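Local structure of PGRP-Hd - Peptidoglycan recognition protein homologue (Alvinella pompejana, 3EP1) at residues 26-31 / 104-109. The protein is a peptidoglycan recognition protein homologue with an amidase-like fold that probably binds bacterial cell-wall peptidoglycan in innate immunity. Residues are numbered along the deposited sequence; the frame is centred on the assembly and turned at random.
Sequences ADEIFL and KGRDSH
Glu28 and Arg106 form a salt bridge between strand 26-33 and the loop leading into strand 110-115, the neighbouring parallel strand of the mixed sheet. Glu28 OE1 lies 2.5 Å from Arg106 NH1, with the carboxylate turned 74° against the guanidinium. OE2 receives only a weak bond from Arg106 NH2, at 3.3 Å, but is also paired with Arg152 NE. Two bends in the arginine chain curl it round the edge of the Phe30 ring. Phe30 CZ sits over the centre of the guanidinium, 3.6 Å above its plane; the ring stands steeply to the guanidinium and presents its CZ edge to that face. Phe30 CE2 also packs 3.6 Å from Arg106 CB and 3.5 Å from Arg106 O, a carbonyl already hydrogen-bonded by Ser110 OG. At the start of the strand, His109 O accepts Asp27 N at 3.3 Å, the donor 36° out of the carbonyl plane, and a CA-H...O contact from Ala26. Asp27 OD1 stands close to the same oxygen, but both are acceptors. An alanine in place of Glu28 would probably leave the like charges of Arg106 and Arg152 close together without their shared carboxylate. One buried carboxylate thus probably offsets both arginines, while a single backbone hydrogen bond joins loop to strand.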
ATOM      1  N   ALA A  26       9.094  10.549  -3.539  1.00 32.89           N
ATOM      2  CA  ALA A  26       8.763  11.194  -4.793  1.00 30.08           C
ATOM      3  C   ALA A  26       7.613  12.100  -4.423  1.00 28.48           C
ATOM      4  O   ALA A  26       6.712  11.691  -3.690  1.00 28.55           O
ATOM      5  CB  ALA A  26       8.330  10.163  -5.825  1.00 28.92           C
ATOM      6  N   ASP A  27       7.653  13.337  -4.900  1.00 26.56           N
ATOM      7  CA  ASP A  27       6.599  14.269  -4.586  1.00 25.17           C
ATOM      8  C   ASP A  27       5.641  14.462  -5.745  1.00 25.15           C
ATOM      9  O   ASP A  27       4.674  15.209  -5.634  1.00 24.85           O
ATOM     10  CB  ASP A  27       7.192  15.603  -4.110  1.00 27.81           C
ATOM     11  CG  ASP A  27       8.120  16.239  -5.127  1.00 29.10           C
ATOM     12  OD1 ASP A  27       8.979  15.539  -5.697  1.00 29.30           O
ATOM     13  OD2 ASP A  27       8.001  17.457  -5.341  1.00 31.99           O
ATOM     14  N   GLU A  28       5.895  13.779  -6.858  1.00 23.65           N
ATOM     15  CA  GLU A  28       4.991  13.883  -8.000  1.00 23.91           C
ATOM     16  C   GLU A  28       4.902  12.624  -8.868  1.00 22.01           C
ATOM     17  O   GLU A  28       5.877  11.900  -9.054  1.00 20.42           O
ATOM     18  CB  GLU A  28       5.337  15.115  -8.853  1.00 24.79           C
ATOM     19  CG  GLU A  28       6.766  15.198  -9.355  1.00 27.37           C
ATOM     20  CD  GLU A  28       7.128  16.611  -9.785  1.00 26.86           C
ATOM     21  OE1 GLU A  28       8.265  16.836 -10.251  1.00 26.01           O
ATOM     22  OE2 GLU A  28       6.263  17.498  -9.647  1.00 28.47           O
ATOM     23  N   ILE A  29       3.704  12.364  -9.378  1.00 21.22           N
ATOM     24  CA  ILE A  29       3.454  11.202 -10.223  1.00 21.40           C
ATOM     25  C   ILE A  29       3.153  11.643 -11.653  1.00 20.48           C
ATOM     26  O   ILE A  29       2.205  12.391 -11.890  1.00 21.04           O
ATOM     27  CB  ILE A  29       2.244  10.377  -9.714  1.00 21.75           C
ATOM     28  CG1 ILE A  29       2.544   9.761  -8.343  1.00 23.81           C
ATOM     29  CG2 ILE A  29       1.916   9.280 -10.707  1.00 22.47           C
ATOM     30  CD1 ILE A  29       2.615  10.741  -7.198  1.00 23.55           C
ATOM     31  N   PHE A  30       3.955  11.182 -12.603  1.00 19.70           N
ATOM     32  CA  PHE A  30       3.744  11.540 -14.002  1.00 19.26           C
ATOM     33  C   PHE A  30       2.995  10.443 -14.738  1.00 18.87           C
ATOM     34  O   PHE A  30       3.442   9.300 -14.773  1.00 15.95           O
ATOM     35  CB  PHE A  30       5.087  11.813 -14.689  1.00 17.51           C
ATOM     36  CG  PHE A  30       5.758  13.065 -14.212  1.00 19.67           C
ATOM     37  CD1 PHE A  30       5.165  14.310 -14.429  1.00 19.87           C
ATOM     38  CD2 PHE A  30       6.957  13.006 -13.514  1.00 18.18           C
ATOM     39  CE1 PHE A  30       5.756  15.476 -13.951  1.00 20.14           C
ATOM     40  CE2 PHE A  30       7.559  14.169 -13.029  1.00 20.74           C
ATOM     41  CZ  PHE A  30       6.956  15.405 -13.249  1.00 20.64           C
ATOM     42  N   LEU A  31       1.856  10.803 -15.330  1.00 19.08           N
ATOM     43  CA  LEU A  31       1.023   9.851 -16.063  1.00 20.03           C
ATOM     44  C   LEU A  31       1.242   9.861 -17.569  1.00 19.29           C
ATOM     45  O   LEU A  31       1.138  10.904 -18.218  1.00 22.30           O
ATOM     46  CB  LEU A  31      -0.460  10.108 -15.775  1.00 21.25           C
ATOM     47  CG  LEU A  31      -1.112   9.383 -14.592  1.00 25.62           C
ATOM     48  CD1 LEU A  31      -2.592   9.722 -14.550  1.00 26.70           C
ATOM     49  CD2 LEU A  31      -0.944   7.878 -14.736  1.00 22.91           C
ATOM     50  N   LYS A 104      11.544  13.586 -19.304  1.00 21.88           N
ATOM     51  CA  LYS A 104      12.815  14.284 -19.453  1.00 23.72           C
ATOM     52  C   LYS A 104      12.978  15.457 -18.507  1.00 24.35           C
ATOM     53  O   LYS A 104      12.156  16.372 -18.483  1.00 23.48           O
ATOM     54  CB  LYS A 104      12.998  14.749 -20.900  1.00 22.58           C
ATOM     55  N   GLY A 105      14.043  15.402 -17.717  1.00 23.76           N
ATOM     56  CA  GLY A 105      14.334  16.469 -16.781  1.00 26.99           C
ATOM     57  C   GLY A 105      13.643  16.405 -15.435  1.00 26.38           C
ATOM     58  O   GLY A 105      14.068  17.085 -14.502  1.00 27.12           O
ATOM     59  N   ARG A 106      12.607  15.578 -15.316  1.00 27.09           N
ATOM     60  CA  ARG A 106      11.847  15.472 -14.070  1.00 27.29           C
ATOM     61  C   ARG A 106      11.828  14.077 -13.419  1.00 27.14           C
ATOM     62  O   ARG A 106      10.980  13.800 -12.571  1.00 24.66           O
ATOM     63  CB  ARG A 106      10.403  15.897 -14.332  1.00 28.87           C
ATOM     64  CG  ARG A 106      10.252  17.120 -15.222  1.00 32.70           C
ATOM     65  CD  ARG A 106      10.185  18.392 -14.426  1.00 34.44           C
ATOM     66  NE  ARG A 106       8.826  18.695 -13.986  1.00 36.43           N
ATOM     67  CZ  ARG A 106       8.445  18.762 -12.711  1.00 36.86           C
ATOM     68  NH1 ARG A 106       9.326  18.538 -11.736  1.00 32.87           N
ATOM     69  NH2 ARG A 106       7.185  19.081 -12.413  1.00 36.18           N
ATOM     70  N   ASP A 107      12.756  13.206 -13.799  1.00 24.99           N
ATOM     71  CA  ASP A 107      12.772  11.852 -13.258  1.00 24.29           C
ATOM     72  C   ASP A 107      13.334  11.691 -11.858  1.00 23.72           C
ATOM     73  O   ASP A 107      12.919  10.805 -11.130  1.00 23.84           O
ATOM     74  CB  ASP A 107      13.550  10.932 -14.190  1.00 23.58           C
ATOM     75  CG  ASP A 107      12.989  10.913 -15.586  1.00 21.81           C
ATOM     76  OD1 ASP A 107      11.827  10.493 -15.753  1.00 23.84           O
ATOM     77  OD2 ASP A 107      13.712  11.319 -16.519  1.00 23.17           O
ATOM     78  N   SER A 108      14.267  12.554 -11.479  1.00 24.03           N
ATOM     79  CA  SER A 108      14.931  12.448 -10.182  1.00 24.90           C
ATOM     80  C   SER A 108      14.092  12.357  -8.909  1.00 23.64           C
ATOM     81  O   SER A 108      14.497  11.684  -7.965  1.00 23.13           O
ATOM     82  CB  SER A 108      15.956  13.577 -10.035  1.00 26.34           C
ATOM     83  OG  SER A 108      15.371  14.827 -10.351  1.00 32.92           O
ATOM     84  N   HIS A 109      12.941  13.014  -8.855  1.00 22.48           N
ATOM     85  CA  HIS A 109      12.136  12.940  -7.641  1.00 23.24           C
ATOM     86  C   HIS A 109      10.663  12.697  -7.926  1.00 21.62           C
ATOM     87  O   HIS A 109       9.797  13.361  -7.376  1.00 20.92           O
ATOM     88  CB  HIS A 109      12.316  14.223  -6.821  1.00 28.69           C
ATOM     89  CG  HIS A 109      13.748  14.546  -6.514  1.00 33.82           C
ATOM     90  ND1 HIS A 109      14.505  13.809  -5.627  1.00 36.63           N
ATOM     91  CD2 HIS A 109      14.578  15.490  -7.020  1.00 35.88           C
ATOM     92  CE1 HIS A 109      15.739  14.283  -5.602  1.00 36.18           C
ATOM     93  NE2 HIS A 109      15.811  15.302  -6.437  1.00 37.44           N
TER